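Local coordinates for protein L-amino acid deaminase (Proteus vulgaris, PDB 5HXW) that probably catalyses the oxidative deamination of L-amino acids as a membrane-bound, FAD-dependent oxidoreductase, at residues 204-216 against 344-356. Numbering follows the deposited sequence.
With FAD (flavin-adenine dinucleotide), chain G.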
ATOM      1  N   ILE A 204     -13.172  -6.705 -14.512  1.00 63.91           N
ATOM      2  CA  ILE A 204     -12.332  -5.507 -14.410  1.00 62.66           C
ATOM      3  C   ILE A 204     -12.233  -4.810 -15.766  1.00 63.51           C
ATOM      4  O   ILE A 204     -11.722  -5.380 -16.727  1.00 63.98           O
ATOM      5  CB  ILE A 204     -10.921  -5.806 -13.837  1.00 60.63           C
ATOM      6  CG1 ILE A 204     -11.018  -6.582 -12.514  1.00 60.27           C
ATOM      7  CG2 ILE A 204     -10.155  -4.506 -13.619  1.00 59.52           C
ATOM      8  CD1 ILE A 204      -9.832  -7.474 -12.199  1.00 58.92           C
ATOM      9  N   TYR A 205     -12.724  -3.575 -15.828  1.00 64.50           N
ATOM     10  CA  TYR A 205     -12.684  -2.784 -17.061  1.00 66.30           C
ATOM     11  C   TYR A 205     -11.607  -1.708 -16.997  1.00 66.26           C
ATOM     12  O   TYR A 205     -11.709  -0.752 -16.218  1.00 65.86           O
ATOM     13  CB  TYR A 205     -14.071  -2.213 -17.396  1.00 66.90           C
ATOM     14  CG  TYR A 205     -15.096  -3.299 -17.643  1.00 68.08           C
ATOM     15  CD1 TYR A 205     -15.252  -3.865 -18.915  1.00 69.17           C
ATOM     16  CD2 TYR A 205     -15.893  -3.787 -16.598  1.00 68.33           C
ATOM     17  CE1 TYR A 205     -16.181  -4.874 -19.144  1.00 71.11           C
ATOM     18  CE2 TYR A 205     -16.821  -4.798 -16.811  1.00 70.14           C
ATOM     19  CZ  TYR A 205     -16.966  -5.337 -18.084  1.00 71.96           C
ATOM     20  OH  TYR A 205     -17.894  -6.337 -18.297  1.00 74.13           O
ATOM     21  N   THR A 206     -10.572  -1.896 -17.817  1.00 67.36           N
ATOM     22  CA  THR A 206      -9.381  -1.032 -17.842  1.00 67.90           C
ATOM     23  C   THR A 206      -9.513   0.106 -18.860  1.00 69.29           C
ATOM     24  O   THR A 206     -10.340   0.029 -19.778  1.00 71.58           O
ATOM     25  CB  THR A 206      -8.090  -1.845 -18.106  1.00 67.73           C
ATOM     26  OG1 THR A 206      -8.187  -2.522 -19.365  1.00 68.82           O
ATOM     27  CG2 THR A 206      -7.848  -2.866 -16.990  1.00 66.84           C
ATOM     28  N   GLN A 207      -8.694   1.150 -18.683  1.00 68.95           N
ATOM     29  CA  GLN A 207      -8.749   2.411 -19.464  1.00 69.78           C
ATOM     30  C   GLN A 207     -10.132   3.086 -19.388  1.00 70.87           C
ATOM     31  O   GLN A 207     -10.607   3.702 -20.349  1.00 72.77           O
ATOM     32  CB  GLN A 207      -8.284   2.213 -20.926  1.00 70.57           C
ATOM     33  CG  GLN A 207      -6.898   1.592 -21.114  1.00 70.39           C
ATOM     34  CD  GLN A 207      -5.770   2.374 -20.451  1.00 69.69           C
ATOM     35  OE1 GLN A 207      -5.714   3.606 -20.520  1.00 70.09           O
ATOM     36  NE2 GLN A 207      -4.854   1.651 -19.811  1.00 68.64           N
ATOM     37  N   CYS A 208     -10.749   2.978 -18.212  1.00 70.23           N
ATOM     38  CA  CYS A 208     -12.144   3.332 -18.000  1.00 70.24           C
ATOM     39  C   CYS A 208     -12.287   4.026 -16.641  1.00 69.16           C
ATOM     40  O   CYS A 208     -12.517   3.379 -15.612  1.00 69.43           O
ATOM     41  CB  CYS A 208     -12.999   2.060 -18.097  1.00 71.08           C
ATOM     42  SG  CYS A 208     -14.763   2.245 -17.774  1.00 72.58           S
ATOM     43  N   ALA A 209     -12.130   5.348 -16.657  1.00 68.65           N
ATOM     44  CA  ALA A 209     -12.129   6.175 -15.448  1.00 67.88           C
ATOM     45  C   ALA A 209     -13.534   6.398 -14.904  1.00 68.75           C
ATOM     46  O   ALA A 209     -14.457   6.680 -15.667  1.00 70.47           O
ATOM     47  CB  ALA A 209     -11.458   7.513 -15.728  1.00 66.90           C
ATOM     48  N   ALA A 210     -13.687   6.271 -13.588  1.00 68.03           N
ATOM     49  CA  ALA A 210     -14.927   6.640 -12.908  1.00 69.12           C
ATOM     50  C   ALA A 210     -14.891   8.122 -12.536  1.00 70.07           C
ATOM     51  O   ALA A 210     -14.090   8.547 -11.699  1.00 69.20           O
ATOM     52  CB  ALA A 210     -15.152   5.773 -11.678  1.00 68.09           C
ATOM     53  N   ARG A 211     -15.758   8.900 -13.178  1.00 72.12           N
ATOM     54  CA  ARG A 211     -15.844  10.346 -12.956  1.00 73.29           C
ATOM     55  C   ARG A 211     -16.545  10.674 -11.635  1.00 74.17           C
ATOM     56  O   ARG A 211     -16.126  11.576 -10.902  1.00 73.50           O
ATOM     57  CB  ARG A 211     -16.554  11.020 -14.132  1.00 75.06           C
ATOM     58  CG  ARG A 211     -15.798  10.898 -15.445  1.00 75.34           C
ATOM     59  CD  ARG A 211     -16.647  11.328 -16.623  1.00 77.70           C
ATOM     60  NE  ARG A 211     -15.845  11.467 -17.839  1.00 77.89           N
ATOM     61  CZ  ARG A 211     -16.334  11.618 -19.067  1.00 79.26           C
ATOM     62  NH1 ARG A 211     -17.645  11.647 -19.287  1.00 80.48           N
ATOM     63  NH2 ARG A 211     -15.497  11.738 -20.089  1.00 79.58           N
ATOM     64  N   GLY A 212     -17.603   9.922 -11.343  1.00 75.71           N
ATOM     65  CA  GLY A 212     -18.399  10.099 -10.133  1.00 77.71           C
ATOM     66  C   GLY A 212     -19.631   9.221 -10.149  1.00 79.50           C
ATOM     67  O   GLY A 212     -19.697   8.234 -10.890  1.00 80.18           O
ATOM     68  N   LEU A 213     -20.612   9.586  -9.333  1.00 81.70           N
ATOM     69  CA  LEU A 213     -21.837   8.798  -9.213  1.00 83.96           C
ATOM     70  C   LEU A 213     -23.117   9.634  -9.206  1.00 86.15           C
ATOM     71  O   LEU A 213     -23.114  10.790  -8.775  1.00 86.27           O
ATOM     72  CB  LEU A 213     -21.772   7.857  -7.995  1.00 83.52           C
ATOM     73  CG  LEU A 213     -21.248   8.317  -6.631  1.00 82.78           C
ATOM     74  CD1 LEU A 213     -22.318   9.026  -5.813  1.00 84.91           C
ATOM     75  CD2 LEU A 213     -20.732   7.106  -5.877  1.00 81.60           C
ATOM     76  N   GLU A 214     -24.195   9.028  -9.704  1.00 88.56           N
ATOM     77  CA  GLU A 214     -25.538   9.612  -9.680  1.00 92.15           C
ATOM     78  C   GLU A 214     -26.259   9.176  -8.402  1.00 93.92           C
ATOM     79  O   GLU A 214     -26.197   8.002  -8.015  1.00 92.57           O
ATOM     80  CB  GLU A 214     -26.350   9.163 -10.901  1.00 93.57           C
ATOM     81  CG  GLU A 214     -25.725   9.456 -12.260  1.00 93.07           C
ATOM     82  CD  GLU A 214     -26.140  10.792 -12.847  1.00 94.79           C
ATOM     83  OE1 GLU A 214     -25.259  11.488 -13.394  1.00 93.89           O
ATOM     84  OE2 GLU A 214     -27.337  11.146 -12.777  1.00 97.77           O
ATOM     85  N   THR A 215     -26.941  10.123  -7.758  1.00 97.13           N
ATOM     86  CA  THR A 215     -27.699   9.845  -6.531  1.00100.17           C
ATOM     87  C   THR A 215     -29.115  10.439  -6.554  1.00103.77           C
ATOM     88  O   THR A 215     -29.315  11.584  -6.971  1.00105.45           O
ATOM     89  CB  THR A 215     -26.916  10.247  -5.248  1.00 99.65           C
ATOM     90  OG1 THR A 215     -27.684   9.913  -4.083  1.00101.12           O
ATOM     91  CG2 THR A 215     -26.554  11.746  -5.222  1.00100.09           C
ATOM     92  N   GLN A 216     -30.083   9.635  -6.113  1.00106.11           N
ATOM     93  CA  GLN A 216     -31.496  10.023  -6.073  1.00109.59           C
ATOM     94  C   GLN A 216     -32.128   9.650  -4.735  1.00110.14           C
ATOM     95  O   GLN A 216     -32.142   8.472  -4.356  1.00109.03           O
ATOM     96  CB  GLN A 216     -32.273   9.365  -7.219  1.00112.02           C
ATOM     97  CG  GLN A 216     -32.057   9.997  -8.586  1.00113.28           C
ATOM     98  CD  GLN A 216     -32.549   9.114  -9.719  1.00114.74           C
ATOM     99  OE1 GLN A 216     -31.990   8.045  -9.981  1.00113.35           O
ATOM    100  NE2 GLN A 216     -33.597   9.561 -10.405  1.00116.75           N
ATOM    101  N   TRP A 344     -16.365  18.904 -11.290  1.00 80.45           N
ATOM    102  CA  TRP A 344     -16.572  18.657 -12.714  1.00 80.69           C
ATOM    103  C   TRP A 344     -17.890  17.931 -12.961  1.00 82.54           C
ATOM    104  O   TRP A 344     -18.343  17.134 -12.129  1.00 81.73           O
ATOM    105  CB  TRP A 344     -15.405  17.864 -13.315  1.00 78.36           C
ATOM    106  CG  TRP A 344     -15.148  16.543 -12.638  1.00 76.71           C
ATOM    107  CD1 TRP A 344     -15.658  15.325 -12.993  1.00 76.07           C
ATOM    108  CD2 TRP A 344     -14.322  16.312 -11.487  1.00 74.60           C
ATOM    109  NE1 TRP A 344     -15.203  14.353 -12.139  1.00 74.06           N
ATOM    110  CE2 TRP A 344     -14.380  14.926 -11.206  1.00 73.29           C
ATOM    111  CE3 TRP A 344     -13.537  17.140 -10.667  1.00 74.03           C
ATOM    112  CZ2 TRP A 344     -13.681  14.345 -10.136  1.00 71.70           C
ATOM    113  CZ3 TRP A 344     -12.840  16.562  -9.598  1.00 72.65           C
ATOM    114  CH2 TRP A 344     -12.918  15.174  -9.348  1.00 71.57           C
ATOM    115  N   ASN A 345     -18.500  18.229 -14.106  1.00 84.76           N
ATOM    116  CA  ASN A 345     -19.706  17.550 -14.561  1.00 86.13           C
ATOM    117  C   ASN A 345     -19.375  16.146 -15.050  1.00 85.07           C
ATOM    118  O   ASN A 345     -18.297  15.912 -15.607  1.00 84.05           O
ATOM    119  CB  ASN A 345     -20.384  18.360 -15.662  1.00 88.73           C
ATOM    120  CG  ASN A 345     -20.857  19.719 -15.178  1.00 90.77           C
ATOM    121  OD1 ASN A 345     -21.790  19.818 -14.379  1.00 92.19           O
ATOM    122  ND2 ASN A 345     -20.214  20.776 -15.666  1.00 90.88           N
ATOM    123  N   LEU A 346     -20.305  15.217 -14.840  1.00 85.25           N
ATOM    124  CA  LEU A 346     -20.071  13.801 -15.140  1.00 83.98           C
ATOM    125  C   LEU A 346     -20.116  13.469 -16.640  1.00 85.18           C
ATOM    126  O   LEU A 346     -19.766  12.358 -17.046  1.00 83.99           O
ATOM    127  CB  LEU A 346     -21.020  12.903 -14.326  1.00 83.66           C
ATOM    128  CG  LEU A 346     -21.081  13.066 -12.795  1.00 83.01           C
ATOM    129  CD1 LEU A 346     -22.088  12.101 -12.187  1.00 83.69           C
ATOM    130  CD2 LEU A 346     -19.724  12.898 -12.122  1.00 80.30           C
ATOM    131  N   ASP A 347     -20.535  14.439 -17.450  1.00 87.94           N
ATOM    132  CA  ASP A 347     -20.547  14.303 -18.907  1.00 90.33           C
ATOM    133  C   ASP A 347     -19.305  14.921 -19.569  1.00 90.21           C
ATOM    134  O   ASP A 347     -19.181  14.903 -20.799  1.00 91.56           O
ATOM    135  CB  ASP A 347     -21.840  14.892 -19.494  1.00 93.84           C
ATOM    136  CG  ASP A 347     -22.003  16.378 -19.199  1.00 95.96           C
ATOM    137  OD1 ASP A 347     -22.067  16.754 -18.009  1.00 96.15           O
ATOM    138  OD2 ASP A 347     -22.080  17.169 -20.164  1.00 97.89           O
ATOM    139  N   GLU A 348     -18.395  15.457 -18.754  1.00 89.10           N
ATOM    140  CA  GLU A 348     -17.149  16.051 -19.255  1.00 88.82           C
ATOM    141  C   GLU A 348     -15.879  15.394 -18.688  1.00 86.39           C
ATOM    142  O   GLU A 348     -15.945  14.616 -17.727  1.00 85.43           O
ATOM    143  CB  GLU A 348     -17.138  17.580 -19.068  1.00 90.84           C
ATOM    144  CG  GLU A 348     -17.094  18.079 -17.627  1.00 91.28           C
ATOM    145  CD  GLU A 348     -17.046  19.596 -17.516  1.00 93.45           C
ATOM    146  OE1 GLU A 348     -16.192  20.096 -16.752  1.00 92.48           O
ATOM    147  OE2 GLU A 348     -17.854  20.288 -18.184  1.00 94.62           O
ATOM    148  N   VAL A 349     -14.739  15.725 -19.299  1.00 84.72           N
ATOM    149  CA  VAL A 349     -13.435  15.120 -19.005  1.00 81.86           C
ATOM    150  C   VAL A 349     -12.967  15.431 -17.577  1.00 79.83           C
ATOM    151  O   VAL A 349     -12.744  16.592 -17.218  1.00 79.33           O
ATOM    152  CB  VAL A 349     -12.377  15.522 -20.070  1.00 82.42           C
ATOM    153  CG1 VAL A 349     -10.984  15.018 -19.706  1.00 81.30           C
ATOM    154  CG2 VAL A 349     -12.776  15.001 -21.447  1.00 83.47           C
ATOM    155  N   SER A 350     -12.839  14.370 -16.777  1.00 78.14           N
ATOM    156  CA  SER A 350     -12.442  14.450 -15.368  1.00 76.12           C
ATOM    157  C   SER A 350     -10.916  14.502 -15.235  1.00 75.08           C
ATOM    158  O   SER A 350     -10.215  14.136 -16.183  1.00 75.10           O
ATOM    159  CB  SER A 350     -13.008  13.251 -14.597  1.00 75.02           C
ATOM    160  OG  SER A 350     -12.480  12.029 -15.079  1.00 74.53           O
ATOM    161  N   PRO A 351     -10.392  14.948 -14.063  1.00 74.78           N
ATOM    162  CA  PRO A 351      -8.935  14.958 -13.857  1.00 74.09           C
ATOM    163  C   PRO A 351      -8.295  13.567 -13.910  1.00 74.07           C
ATOM    164  O   PRO A 351      -7.099  13.458 -14.189  1.00 74.30           O
ATOM    165  CB  PRO A 351      -8.778  15.551 -12.456  1.00 73.30           C
ATOM    166  CG  PRO A 351     -10.030  16.310 -12.215  1.00 74.68           C
ATOM    167  CD  PRO A 351     -11.094  15.510 -12.893  1.00 75.04           C
ATOM    168  N   PHE A 352      -9.095  12.528 -13.652  1.00 74.40           N
ATOM    169  CA  PHE A 352      -8.666  11.129 -13.772  1.00 74.50           C
ATOM    170  C   PHE A 352      -8.350  10.736 -15.218  1.00 76.07           C
ATOM    171  O   PHE A 352      -7.655   9.746 -15.456  1.00 75.37           O
ATOM    172  CB  PHE A 352      -9.726  10.177 -13.203  1.00 73.55           C
ATOM    173  CG  PHE A 352     -10.236  10.563 -11.844  1.00 72.84           C
ATOM    174  CD1 PHE A 352      -9.398  10.526 -10.724  1.00 71.65           C
ATOM    175  CD2 PHE A 352     -11.563  10.953 -11.676  1.00 73.22           C
ATOM    176  CE1 PHE A 352      -9.877  10.882  -9.468  1.00 71.27           C
ATOM    177  CE2 PHE A 352     -12.046  11.300 -10.421  1.00 72.89           C
ATOM    178  CZ  PHE A 352     -11.202  11.268  -9.319  1.00 71.91           C
ATOM    179  N   GLU A 353      -8.888  11.501 -16.169  1.00 77.78           N
ATOM    180  CA  GLU A 353      -8.582  11.342 -17.591  1.00 79.31           C
ATOM    181  C   GLU A 353      -7.477  12.319 -18.004  1.00 80.11           C
ATOM    182  O   GLU A 353      -6.592  11.970 -18.793  1.00 80.84           O
ATOM    183  CB  GLU A 353      -9.836  11.569 -18.444  1.00 80.85           C
ATOM    184  CG  GLU A 353     -10.991  10.620 -18.153  1.00 80.59           C
ATOM    185  CD  GLU A 353     -12.338  11.199 -18.551  1.00 82.55           C
ATOM    186  OE1 GLU A 353     -13.117  11.551 -17.641  1.00 82.08           O
ATOM    187  OE2 GLU A 353     -12.614  11.312 -19.767  1.00 83.63           O
ATOM    188  N   GLN A 354      -7.544  13.532 -17.452  1.00 80.88           N
ATOM    189  CA  GLN A 354      -6.605  14.626 -17.731  1.00 81.76           C
ATOM    190  C   GLN A 354      -5.188  14.336 -17.217  1.00 79.05           C
ATOM    191  O   GLN A 354      -4.197  14.711 -17.850  1.00 78.59           O
ATOM    192  CB  GLN A 354      -7.135  15.918 -17.104  1.00 84.45           C
ATOM    193  CG  GLN A 354      -6.682  17.205 -17.778  1.00 88.30           C
ATOM    194  CD  GLN A 354      -7.471  18.413 -17.306  1.00 90.63           C
ATOM    195  OE1 GLN A 354      -7.397  18.802 -16.137  1.00 91.14           O
ATOM    196  NE2 GLN A 354      -8.231  19.014 -18.214  1.00 92.08           N
ATOM    197  N   PHE A 355      -5.119  13.675 -16.063  1.00 75.40           N
ATOM    198  CA  PHE A 355      -3.864  13.294 -15.432  1.00 72.33           C
ATOM    199  C   PHE A 355      -3.821  11.771 -15.258  1.00 70.30           C
ATOM    200  O   PHE A 355      -3.349  11.275 -14.230  1.00 69.54           O
ATOM    201  CB  PHE A 355      -3.715  13.998 -14.071  1.00 71.87           C
ATOM    202  CG  PHE A 355      -3.592  15.500 -14.155  1.00 72.81           C
ATOM    203  CD1 PHE A 355      -2.340  16.106 -14.299  1.00 72.47           C
ATOM    204  CD2 PHE A 355      -4.726  16.316 -14.065  1.00 73.38           C
ATOM    205  CE1 PHE A 355      -2.226  17.492 -14.371  1.00 72.62           C
ATOM    206  CE2 PHE A 355      -4.613  17.700 -14.137  1.00 73.52           C
ATOM    207  CZ  PHE A 355      -3.362  18.287 -14.287  1.00 72.77           C
ATOM    208  N   ARG A 356      -4.298  11.044 -16.274  1.00 68.85           N
ATOM    209  CA  ARG A 356      -4.478   9.582 -16.213  1.00 67.71           C
ATOM    210  C   ARG A 356      -3.241   8.812 -15.736  1.00 65.95           C
ATOM    211  O   ARG A 356      -3.324   8.023 -14.794  1.00 64.57           O
ATOM    212  CB  ARG A 356      -4.983   9.030 -17.558  1.00 68.70           C
ATOM    213  CG  ARG A 356      -5.218   7.524 -17.572  1.00 69.02           C
ATOM    214  CD  ARG A 356      -5.595   7.015 -18.952  1.00 70.99           C
ATOM    215  NE  ARG A 356      -7.039   7.076 -19.181  1.00 72.51           N
ATOM    216  CZ  ARG A 356      -7.665   8.039 -19.853  1.00 74.76           C
ATOM    217  NH1 ARG A 356      -6.992   9.055 -20.387  1.00 76.74           N
ATOM    218  NH2 ARG A 356      -8.978   7.987 -19.994  1.00 76.07           N
TER
HETATM  219  PA  FAD G 501      -3.332   1.656  -5.784  1.00 57.05           P
HETATM  220  O1A FAD G 501      -2.645   2.889  -6.314  1.00 57.95           O
HETATM  221  O2A FAD G 501      -2.587   0.356  -5.801  1.00 57.75           O
HETATM  222  O5B FAD G 501      -4.709   1.455  -6.581  1.00 58.36           O
HETATM  223  C5B FAD G 501      -5.557   2.555  -6.877  1.00 57.69           C
HETATM  224  C4B FAD G 501      -6.027   2.407  -8.309  1.00 58.00           C
HETATM  225  O4B FAD G 501      -7.230   3.144  -8.504  1.00 58.36           O
HETATM  226  C3B FAD G 501      -5.007   2.954  -9.294  1.00 57.66           C
HETATM  227  O3B FAD G 501      -4.650   1.883 -10.172  1.00 57.25           O
HETATM  228  C2B FAD G 501      -5.734   4.073 -10.024  1.00 58.12           C
HETATM  229  O2B FAD G 501      -5.426   4.110 -11.418  1.00 58.81           O
HETATM  230  C1B FAD G 501      -7.195   3.730  -9.803  1.00 58.69           C
HETATM  231  N9A FAD G 501      -8.117   4.888  -9.841  1.00 59.72           N
HETATM  232  C8A FAD G 501      -8.010   6.026  -9.125  1.00 59.53           C
HETATM  233  N7A FAD G 501      -9.034   6.871  -9.390  1.00 60.35           N
HETATM  234  C5A FAD G 501      -9.821   6.266 -10.296  1.00 61.00           C
HETATM  235  C6A FAD G 501     -11.075   6.603 -11.010  1.00 62.29           C
HETATM  236  N6A FAD G 501     -11.682   7.788 -10.781  1.00 62.86           N
HETATM  237  N1A FAD G 501     -11.585   5.692 -11.879  1.00 62.74           N
HETATM  238  C2A FAD G 501     -10.983   4.504 -12.101  1.00 62.17           C
HETATM  239  N3A FAD G 501      -9.837   4.132 -11.488  1.00 60.67           N
HETATM  240  C4A FAD G 501      -9.222   4.953 -10.589  1.00 60.39           C
HETATM  241  N1  FAD G 501       3.025  -1.648   1.482  1.00 58.67           N
HETATM  242  C2  FAD G 501       3.453  -2.709   2.209  1.00 59.12           C
HETATM  243  O2  FAD G 501       2.594  -3.416   2.774  1.00 59.33           O
HETATM  244  N3  FAD G 501       4.762  -3.009   2.342  1.00 59.95           N
HETATM  245  C4  FAD G 501       5.734  -2.280   1.757  1.00 60.14           C
HETATM  246  O4  FAD G 501       6.941  -2.592   1.898  1.00 61.17           O
HETATM  247  C4X FAD G 501       5.341  -1.098   0.935  1.00 58.51           C
HETATM  248  N5  FAD G 501       6.244  -0.304   0.308  1.00 58.53           N
HETATM  249  C5X FAD G 501       5.857   0.777  -0.426  1.00 57.70           C
HETATM  250  C6  FAD G 501       6.808   1.580  -1.066  1.00 57.42           C
HETATM  251  C7  FAD G 501       6.414   2.679  -1.834  1.00 56.73           C
HETATM  252  C7M FAD G 501       7.469   3.523  -2.508  1.00 56.73           C
HETATM  253  C8  FAD G 501       4.958   2.995  -1.968  1.00 56.47           C
HETATM  254  C8M FAD G 501       4.437   4.152  -2.775  1.00 56.48           C
HETATM  255  C9  FAD G 501       4.019   2.198  -1.334  1.00 56.48           C
HETATM  256  C9A FAD G 501       4.403   1.101  -0.568  1.00 56.96           C
HETATM  257  N10 FAD G 501       3.436   0.278   0.066  1.00 57.36           N
HETATM  258  C10 FAD G 501       3.883  -0.822   0.835  1.00 57.97           C
HETATM  259  C1' FAD G 501       2.006   0.600  -0.022  1.00 56.37           C
HETATM  260  C2' FAD G 501       1.150  -0.114  -1.042  1.00 55.56           C
HETATM  261  O2' FAD G 501       1.738   0.016  -2.338  1.00 54.83           O
HETATM  262  C3' FAD G 501      -0.204   0.593  -1.045  1.00 56.33           C
HETATM  263  O3' FAD G 501      -0.635   0.937   0.291  1.00 55.88           O
HETATM  264  C4' FAD G 501      -1.280  -0.223  -1.755  1.00 56.58           C
HETATM  265  O4' FAD G 501      -0.893  -0.527  -3.109  1.00 56.55           O
HETATM  266  C5' FAD G 501      -2.576   0.569  -1.761  1.00 56.36           C
HETATM  267  O5' FAD G 501      -3.457  -0.029  -2.696  1.00 57.13           O
HETATM  268  P   FAD G 501      -4.612   0.829  -3.391  1.00 56.59           P
HETATM  269  O1P FAD G 501      -5.379  -0.139  -4.247  1.00 58.07           O
HETATM  270  O2P FAD G 501      -5.342   1.598  -2.325  1.00 58.78           O
HETATM  271  O3P FAD G 501      -3.832   1.925  -4.280  1.00 57.01           O
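The adenine end of the FAD site is where A210 and F352 meet, at the start of strand 210-216, where the side chain of A210 touches V66 of strand 63-66. A210 reads the adenine edge with its backbone: its N donates to FAD N1A (2.8 Å), and its O accepts from FAD N6A (2.7 Å). F352, the second residue of the short helix 351-354, turns its ring face to that same amino group, with N6A 3.2 Å above the ring plane and over its centre; F352 CB also rests against A209 CB.

One residue on, R211 begins a classic beta bulge with G212 opposite V224. R211 CG lies anti to the carbonyl carbon (chi1 -64°) and the chain runs extended from CG to NE, carrying the guanidinium to the start of the helix. E353 is gripped side-on, R211 NE to OE1 at 2.7 Å and NH2 to OE2 at 2.9 Å, both bonds nearly straight and the two flat groups 24° apart. NH1 turns to L346 O (3.2 Å), while E348 O sits over one face of the guanidinium. At the N-cap, S350 gives both its N and OG to E353 OE1, the hydroxyl meeting the anti lone pair. W344 NE1 closes the set on R211 O (3.2 Å), from above the carbonyl plane.

With three donors on OE1, E353 is probably held as a carboxylate, and its pairing with R211 ties the helix carrying F352 to the strand that recognises adenine.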